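Local coordinates for protein leucine-rich Immune Molecule 1 (Anopheles gambiae, PDB 3OJA) that probably serves mosquito innate immunity as a leucine-rich repeat protein whose coiled-coil helices pair with a second, different protein, at residues Y91-L96 with N108-R113; S47-A52 with L74-L79; I397-A402 with R413-R418. All blocks are in the same frame, centred on the assembly; numbering follows the deposited sequence.

How the interactions relate
Interactions 1 and 2 belong to the leucine-rich repeat solenoid and touch one another: strands 73-75 and 91-97 are neighbours in a short parallel sheet, with probable backbone hydrogen bonds from Leu74 to Glu94 and from Leu76 to Leu96. Both are partly buried, but interaction 1 is bonded directly, backbone to backbone and through an asparagine, whereas interaction 2 bonds only through a water and otherwise relies mostly on apolar contact. Interaction 3 lies apart, its centre about 51 Å from that of interaction 1 and 61 Å from that of interaction 2. It is a surface contact in the dimerization domain, where aliphatic packing gives way to a water-bridged arginine.

Interaction 1 of 3, residues Y91-L96 with N108-R113; sequences YVQELL and NNNISR. With NAG (2-acetamido-2-deoxy-beta-D-glucopyranose), chain D.
Val92 and Asn109 form the tight end of this contact. The Asn109 carboxamide oxygen OD1 accepts the Val92 backbone N at 3.0 Å, nearly straight (164° at the hydrogen), on a lone pair in the carbonyl plane. Asn109 ND2 is held by the carbonyls of Leu87 and Ala106, so both ends of the amide are used and its rotation is fixed. Further along, Ser112 N reaches Gln93 O at 2.8 Å. Leu95 N reaches Arg113 O at 3.1 Å, the first bond much the straighter. Beneath this backbone seam the side chains are apolar: Ile111 CG1 lies 4.2 Å from Val92 CB, and the extended tip of Ile111 brings CD1 to 4.1 Å from Leu95 CD2.

The other side is looser: Gln93 is partly exposed and Glu94 and Arg113 are exposed, though Asn110 is itself buried. Gln93 and Asn110 run alongside each other in the same direction, Gln93 CG 3.5 Å from Asn110 ND2, with their amide planes 24° apart. Asn110 CG stands anti to the backbone N (chi1 -170°), carrying ND2 to its covalent bond with C1 of the N-acetylglucosamine. Tyr91, stacked on Tyr71, flanks the sugar's acetamido group. Glu94 and Arg113 meet at their CB atoms, 4.1 Å apart; the arginine chain then bends and leads to a salt bridge with Asp137. An asparagine whose side-chain amide is bonded to the backbone of the preceding turn, repeated where Asn130 OD1 accepts Ile111 N, is the asparagine ladder of the leucine-rich repeat solenoid.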
# COMPACT_ATOMS: atom_id res chain seq x y z
N TYR A 91 -9.95 38.97 21.28
CA TYR A 91 -9.70 38.08 20.17
C TYR A 91 -8.37 38.47 19.65
O TYR A 91 -8.20 38.47 18.45
CB TYR A 91 -10.73 38.26 19.02
CG TYR A 91 -12.16 38.06 19.41
CD1 TYR A 91 -12.73 36.83 19.37
CD2 TYR A 91 -12.92 39.09 19.85
CE1 TYR A 91 -14.04 36.64 19.75
CE2 TYR A 91 -14.23 38.90 20.24
CZ TYR A 91 -14.78 37.68 20.17
OH TYR A 91 -16.07 37.45 20.53
N VAL A 92 -7.47 38.90 20.53
CA VAL A 92 -6.15 39.32 20.09
C VAL A 92 -5.44 38.11 19.53
O VAL A 92 -5.70 37.02 19.98
CB VAL A 92 -5.33 39.80 21.27
CG1 VAL A 92 -3.95 40.06 20.84
CG2 VAL A 92 -5.91 40.98 21.80
N GLN A 93 -4.53 38.30 18.57
CA GLN A 93 -3.79 37.17 17.96
C GLN A 93 -2.32 37.21 18.24
O GLN A 93 -1.72 36.15 18.40
CB GLN A 93 -3.91 37.14 16.47
CG GLN A 93 -5.23 36.75 15.96
CD GLN A 93 -5.24 36.66 14.44
OE1 GLN A 93 -4.71 35.71 13.89
NE2 GLN A 93 -5.80 37.67 13.77
N GLU A 94 -1.72 38.40 18.26
CA GLU A 94 -0.34 38.55 18.73
C GLU A 94 -0.29 39.70 19.71
O GLU A 94 -1.05 40.64 19.60
CB GLU A 94 0.59 38.78 17.57
CG GLU A 94 0.17 37.90 16.34
CD GLU A 94 1.13 37.99 15.14
OE1 GLU A 94 2.23 38.59 15.30
OE2 GLU A 94 0.76 37.45 14.05
N LEU A 95 0.60 39.62 20.70
CA LEU A 95 0.58 40.55 21.83
C LEU A 95 1.98 40.95 22.16
O LEU A 95 2.80 40.08 22.38
CB LEU A 95 -0.05 39.85 23.04
CG LEU A 95 0.09 40.52 24.41
CD1 LEU A 95 -0.60 41.85 24.36
CD2 LEU A 95 -0.44 39.63 25.54
N LEU A 96 2.28 42.24 22.20
CA LEU A 96 3.64 42.67 22.58
C LEU A 96 3.55 43.68 23.71
O LEU A 96 2.86 44.65 23.59
CB LEU A 96 4.39 43.27 21.40
CG LEU A 96 4.49 42.54 20.05
CD1 LEU A 96 3.21 42.56 19.17
CD2 LEU A 96 5.59 43.22 19.33
N ASN A 108 -8.77 33.80 27.48
CA ASN A 108 -9.81 33.88 26.48
C ASN A 108 -9.52 34.85 25.39
O ASN A 108 -10.26 35.80 25.19
CB ASN A 108 -11.12 34.27 27.09
CG ASN A 108 -11.54 33.28 28.10
OD1 ASN A 108 -11.08 32.14 28.07
ND2 ASN A 108 -12.39 33.69 29.02
N ASN A 109 -8.44 34.58 24.67
CA ASN A 109 -8.18 35.28 23.44
C ASN A 109 -7.98 34.31 22.28
O ASN A 109 -8.46 33.16 22.35
CB ASN A 109 -7.02 36.24 23.66
CG ASN A 109 -7.49 37.57 24.23
OD1 ASN A 109 -7.89 38.49 23.51
ND2 ASN A 109 -7.46 37.67 25.53
N ASN A 110 -7.37 34.78 21.20
CA ASN A 110 -6.99 33.96 20.07
C ASN A 110 -5.46 34.05 19.92
O ASN A 110 -4.90 34.06 18.83
CB ASN A 110 -7.70 34.49 18.83
CG ASN A 110 -7.57 33.56 17.61
OD1 ASN A 110 -7.46 32.29 17.73
ND2 ASN A 110 -7.57 34.21 16.38
N ILE A 111 -4.78 34.14 21.05
CA ILE A 111 -3.38 34.50 21.05
C ILE A 111 -2.53 33.34 20.58
O ILE A 111 -2.67 32.19 21.05
CB ILE A 111 -2.92 34.93 22.46
CG1 ILE A 111 -3.59 36.26 22.85
CG2 ILE A 111 -1.47 35.15 22.50
CD1 ILE A 111 -3.10 36.87 24.22
N SER A 112 -1.60 33.64 19.67
CA SER A 112 -0.60 32.66 19.26
C SER A 112 0.83 33.21 19.12
O SER A 112 1.61 32.57 18.50
CB SER A 112 -1.03 32.03 17.94
OG SER A 112 -1.00 32.94 16.85
N ARG A 113 1.14 34.39 19.63
CA ARG A 113 2.51 34.90 19.77
C ARG A 113 2.46 35.97 20.86
O ARG A 113 1.49 36.71 20.98
CB ARG A 113 3.04 35.62 18.53
CG ARG A 113 3.20 34.85 17.27
CD ARG A 113 4.47 33.98 17.29
NE ARG A 113 4.87 33.56 15.93
CZ ARG A 113 4.32 32.55 15.24
NH1 ARG A 113 3.33 31.81 15.77
NH2 ARG A 113 4.77 32.28 14.02
C1 NAG D . -7.84 33.50 15.14
C2 NAG D . -9.03 34.01 14.30
C3 NAG D . -9.08 33.51 12.83
C4 NAG D . -7.67 33.54 12.21
C5 NAG D . -6.74 32.71 13.09
C6 NAG D . -5.36 32.66 12.46
C7 NAG D . -11.06 34.80 15.41
C8 NAG D . -12.51 34.50 15.72
N2 NAG D . -10.26 33.76 15.07
O3 NAG D . -10.04 34.18 11.98
O4 NAG D . -7.66 33.14 10.84
O5 NAG D . -6.64 33.30 14.40
O6 NAG D . -4.50 33.61 13.06
O7 NAG D . -10.66 35.99 15.50

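Interaction 2 of 3, residues S47-A52 with L74-L79; sequences SQISAA and LDLESL
The carbonyl oxygen of Ile49 accepts a hydrogen bond from a water at 2.9 Å, and the same water takes the backbone N-H of Asp75, with its oxygen 3.1 Å from that N. This bridge is the polar link between the loop 47-52 and strand 73-75, since no direct hydrogen bond joins them. Beside it the packing is largely aliphatic. Leu74, with CG anti to the backbone N (chi1 174°), swings CD1 to 3.9 Å from Ile49 CB; its other neighbours, Leu65, Val92 and Leu95, place it in the solenoid interior. Ala51 directs its methyl at the turn that follows the strand, where Leu76 CD2 lies 4.1 Å from Ala51 CB and the Ser78 hydroxyl flanks the same methyl. Leu79 touches Ala51 through CD2, 3.8 Å from Ala51 O. The receiving turn is held from within: Asp75 OD1 accepts Glu77 N at 3.2 Å, an Asx turn, and Leu79 N closes a type I turn on Leu76 O at 3.0 Å. Two adjoining parts of the repeat domain thus meet mainly through aliphatic side chains, with one water supplying the polar match between two backbone groups.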
# COMPACT_ATOMS: atom_id res chain seq x y z
N SER A 47 -11.91 47.92 19.31
CA SER A 47 -11.39 46.81 18.50
C SER A 47 -9.94 47.02 18.12
O SER A 47 -9.30 46.09 17.63
CB SER A 47 -12.23 46.62 17.22
OG SER A 47 -11.97 47.68 16.32
N GLN A 48 -9.43 48.23 18.33
CA GLN A 48 -8.03 48.54 18.15
C GLN A 48 -7.46 49.41 19.29
O GLN A 48 -8.19 50.08 19.98
CB GLN A 48 -7.82 49.24 16.79
CG GLN A 48 -7.84 48.28 15.56
CD GLN A 48 -6.69 48.52 14.54
OE1 GLN A 48 -6.66 49.55 13.83
NE2 GLN A 48 -5.75 47.56 14.46
N ILE A 49 -6.15 49.42 19.50
CA ILE A 49 -5.60 50.33 20.50
C ILE A 49 -4.31 50.90 20.02
O ILE A 49 -3.36 50.18 19.69
CB ILE A 49 -5.33 49.67 21.88
CG1 ILE A 49 -6.64 49.13 22.47
CG2 ILE A 49 -4.70 50.67 22.82
CD1 ILE A 49 -7.54 50.21 23.07
N SER A 50 -4.25 52.23 20.01
CA SER A 50 -3.09 52.96 19.57
C SER A 50 -2.06 53.12 20.70
O SER A 50 -2.11 54.06 21.50
CB SER A 50 -3.59 54.30 19.09
OG SER A 50 -2.55 55.26 19.13
N ALA A 51 -1.10 52.23 20.78
CA ALA A 51 0.03 52.47 21.68
C ALA A 51 0.48 53.95 21.70
O ALA A 51 0.84 54.49 22.74
CB ALA A 51 1.19 51.57 21.27
N ALA A 52 0.49 54.63 20.56
CA ALA A 52 1.05 55.98 20.53
C ALA A 52 0.12 57.00 21.19
O ALA A 52 0.59 57.94 21.83
CB ALA A 52 1.37 56.39 19.10
N LEU A 74 -2.13 43.47 19.17
CA LEU A 74 -2.23 44.45 20.22
C LEU A 74 -0.81 44.74 20.63
O LEU A 74 -0.19 43.86 21.25
CB LEU A 74 -2.99 43.90 21.41
CG LEU A 74 -2.97 44.88 22.59
CD1 LEU A 74 -3.66 46.14 22.13
CD2 LEU A 74 -3.64 44.27 23.87
N ASP A 75 -0.30 45.94 20.28
CA ASP A 75 1.13 46.30 20.48
C ASP A 75 1.33 47.42 21.51
O ASP A 75 0.97 48.56 21.27
CB ASP A 75 1.73 46.70 19.13
CG ASP A 75 3.23 46.86 19.20
OD1 ASP A 75 3.72 46.82 20.35
OD2 ASP A 75 3.91 47.02 18.13
N LEU A 76 1.91 47.10 22.65
CA LEU A 76 2.03 48.05 23.73
C LEU A 76 3.45 48.03 24.25
O LEU A 76 3.74 48.54 25.34
CB LEU A 76 1.05 47.71 24.84
CG LEU A 76 -0.40 47.75 24.34
CD1 LEU A 76 -1.41 47.28 25.37
CD2 LEU A 76 -0.77 49.11 23.88
N GLU A 77 4.32 47.37 23.49
CA GLU A 77 5.74 47.40 23.70
C GLU A 77 6.18 48.79 24.10
O GLU A 77 7.05 48.95 24.93
CB GLU A 77 6.36 47.12 22.37
CG GLU A 77 7.73 46.45 22.34
CD GLU A 77 7.92 45.87 20.95
OE1 GLU A 77 7.22 46.40 20.00
OE2 GLU A 77 8.70 44.88 20.80
N SER A 78 5.60 49.81 23.47
CA SER A 78 6.15 51.14 23.61
C SER A 78 5.84 51.76 24.99
O SER A 78 6.59 52.63 25.42
CB SER A 78 5.65 52.05 22.48
OG SER A 78 4.24 52.11 22.47
N LEU A 79 4.78 51.30 25.66
CA LEU A 79 4.39 51.74 27.01
C LEU A 79 5.36 51.24 28.04
O LEU A 79 5.13 50.24 28.70
CB LEU A 79 3.03 51.20 27.37
CG LEU A 79 1.97 51.58 26.36
CD1 LEU A 79 0.59 51.22 26.86
CD2 LEU A 79 2.09 53.05 26.07
O HOH W 1 -2.40 47.60 18.64

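Interaction 3 of 3, residues I397-A402 with R413-R418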
# COMPACT_ATOMS: atom_id res chain seq x y z
N ILE A 397 -8.28 9.39 -21.96
CA ILE A 397 -8.70 8.00 -22.00
C ILE A 397 -9.99 8.00 -22.79
O ILE A 397 -10.32 9.03 -23.34
CB ILE A 397 -9.07 7.43 -20.62
CG1 ILE A 397 -9.99 8.40 -19.90
CG2 ILE A 397 -7.85 7.21 -19.74
CD1 ILE A 397 -10.30 7.97 -18.53
N GLU A 398 -10.75 6.90 -22.82
CA GLU A 398 -12.00 6.86 -23.54
C GLU A 398 -13.06 6.28 -22.67
O GLU A 398 -13.08 5.08 -22.47
CB GLU A 398 -11.93 5.98 -24.80
CG GLU A 398 -13.19 6.12 -25.69
CD GLU A 398 -13.44 4.95 -26.63
OE1 GLU A 398 -12.60 4.02 -26.78
OE2 GLU A 398 -14.51 4.94 -27.25
N LEU A 399 -13.99 7.10 -22.22
CA LEU A 399 -15.05 6.61 -21.35
C LEU A 399 -16.23 6.12 -22.16
O LEU A 399 -16.51 6.64 -23.21
CB LEU A 399 -15.47 7.72 -20.38
CG LEU A 399 -14.35 8.23 -19.42
CD1 LEU A 399 -14.80 9.34 -18.55
CD2 LEU A 399 -13.84 7.13 -18.55
N GLN A 400 -16.94 5.11 -21.67
CA GLN A 400 -18.30 4.84 -22.16
C GLN A 400 -19.22 6.07 -22.26
O GLN A 400 -19.01 7.07 -21.58
CB GLN A 400 -19.00 3.92 -21.20
CG GLN A 400 -18.71 2.46 -21.40
CD GLN A 400 -19.71 1.59 -20.64
OE1 GLN A 400 -20.30 2.03 -19.61
NE2 GLN A 400 -19.93 0.36 -21.14
N HIS A 401 -20.29 5.97 -23.06
CA HIS A 401 -21.25 7.09 -23.17
C HIS A 401 -22.17 7.18 -21.96
O HIS A 401 -22.70 6.16 -21.46
CB HIS A 401 -22.07 7.10 -24.46
CG HIS A 401 -22.72 8.43 -24.74
ND1 HIS A 401 -22.01 9.62 -24.75
CD2 HIS A 401 -24.01 8.76 -24.99
CE1 HIS A 401 -22.83 10.63 -25.01
NE2 HIS A 401 -24.05 10.13 -25.16
N ALA A 402 -22.31 8.41 -21.47
CA ALA A 402 -23.10 8.71 -20.29
C ALA A 402 -24.37 9.35 -20.78
O ALA A 402 -24.34 10.39 -21.41
CB ALA A 402 -22.37 9.66 -19.38
N ARG A 413 -15.19 7.48 -10.54
CA ARG A 413 -15.42 6.04 -10.70
C ARG A 413 -15.30 5.58 -12.17
O ARG A 413 -14.70 4.55 -12.44
CB ARG A 413 -16.73 5.63 -10.08
CG ARG A 413 -16.74 5.84 -8.60
CD ARG A 413 -18.06 5.45 -8.09
NE ARG A 413 -18.06 5.36 -6.64
CZ ARG A 413 -19.17 5.44 -5.89
NH1 ARG A 413 -20.37 5.64 -6.47
NH2 ARG A 413 -19.07 5.33 -4.55
N ALA A 414 -15.82 6.33 -13.13
CA ALA A 414 -15.72 5.86 -14.50
C ALA A 414 -14.26 5.84 -14.95
O ALA A 414 -13.83 4.88 -15.58
CB ALA A 414 -16.57 6.75 -15.46
N ILE A 415 -13.50 6.89 -14.60
CA ILE A 415 -12.10 6.99 -14.97
C ILE A 415 -11.25 5.83 -14.41
O ILE A 415 -10.46 5.28 -15.12
CB ILE A 415 -11.49 8.35 -14.57
CG1 ILE A 415 -12.07 9.46 -15.45
CG2 ILE A 415 -9.95 8.34 -14.69
CD1 ILE A 415 -11.88 10.82 -14.84
N VAL A 416 -11.42 5.46 -13.14
CA VAL A 416 -10.58 4.42 -12.59
C VAL A 416 -11.02 3.14 -13.27
O VAL A 416 -10.17 2.39 -13.82
CB VAL A 416 -10.69 4.35 -11.07
CG1 VAL A 416 -10.57 2.91 -10.56
CG2 VAL A 416 -9.67 5.29 -10.43
N LYS A 417 -12.33 2.91 -13.31
CA LYS A 417 -12.84 1.74 -13.99
C LYS A 417 -12.19 1.55 -15.39
O LYS A 417 -11.77 0.43 -15.75
CB LYS A 417 -14.35 1.80 -14.13
CG LYS A 417 -14.99 0.48 -14.29
CD LYS A 417 -16.29 0.62 -14.98
CE LYS A 417 -17.25 -0.61 -14.79
NZ LYS A 417 -17.83 -0.71 -13.36
N ARG A 418 -12.06 2.62 -16.17
CA ARG A 418 -11.53 2.51 -17.52
C ARG A 418 -10.04 2.16 -17.52
O ARG A 418 -9.60 1.30 -18.26
CB ARG A 418 -11.79 3.80 -18.28
CG ARG A 418 -11.27 3.84 -19.68
CD ARG A 418 -11.86 2.77 -20.53
NE ARG A 418 -11.23 2.77 -21.85
CZ ARG A 418 -11.11 1.69 -22.62
NH1 ARG A 418 -11.58 0.53 -22.20
NH2 ARG A 418 -10.50 1.75 -23.78
O HOH W 2 -9.41 4.42 -23.10
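Ile397 and Ile415 meet at about a right angle, the tip of one laid against the branches of the other: Ile397 CD1 sits 3.9 Å from both Ile415 CG1 and Ile415 CG2. The Ile397 rotation puts CG1 between the backbone N and the carbonyl carbon (chi1 48°), sending the long branch at the helix. Leu399, two residues on, crosses Ile415 obliquely and forks over the helix surface. Its CD1 reaches Ile415 CG1 at 4.1 Å, while CD2 lies over the backbone at Ala414 and touches Arg418 CB at 3.9 Å. Ile415 is thus met by two aliphatic chains of the loop, and it also packs on Leu390, Ala393 and Val394 and on an aromatic side chain of the partner protein chain.

Arg418 continues this patch and takes the largest share of the contact. Its CG is anti to the backbone N, and a bend at the next torsion (chi2 59°) lays the aliphatic part alongside the carbonyl of Glu398. Although Arg418 NE is close to Glu398 O, the angle is too poor for a hydrogen bond; a water takes the NE hydrogen instead, its oxygen 2.8 Å from Arg418 NE. The same water also accepts, weakly, from Glu398 N. The Glu398 carboxylate lies well off the guanidinium plane, OE1 4.3 Å from Arg418 NH2, so any attraction is probably one of charge alone, beyond a salt bridge, whereas Arg418 NH1 forms a salt bridge with Glu421.

The loop between helices 354-393 and 408-486 therefore rests on the second helix by methyl and methylene contacts. The arginine's salt bridge stays within its own helix; its NE is linked to the loop backbone through a water, weakly on the Glu398 side, while its methylenes lie against Glu398 O.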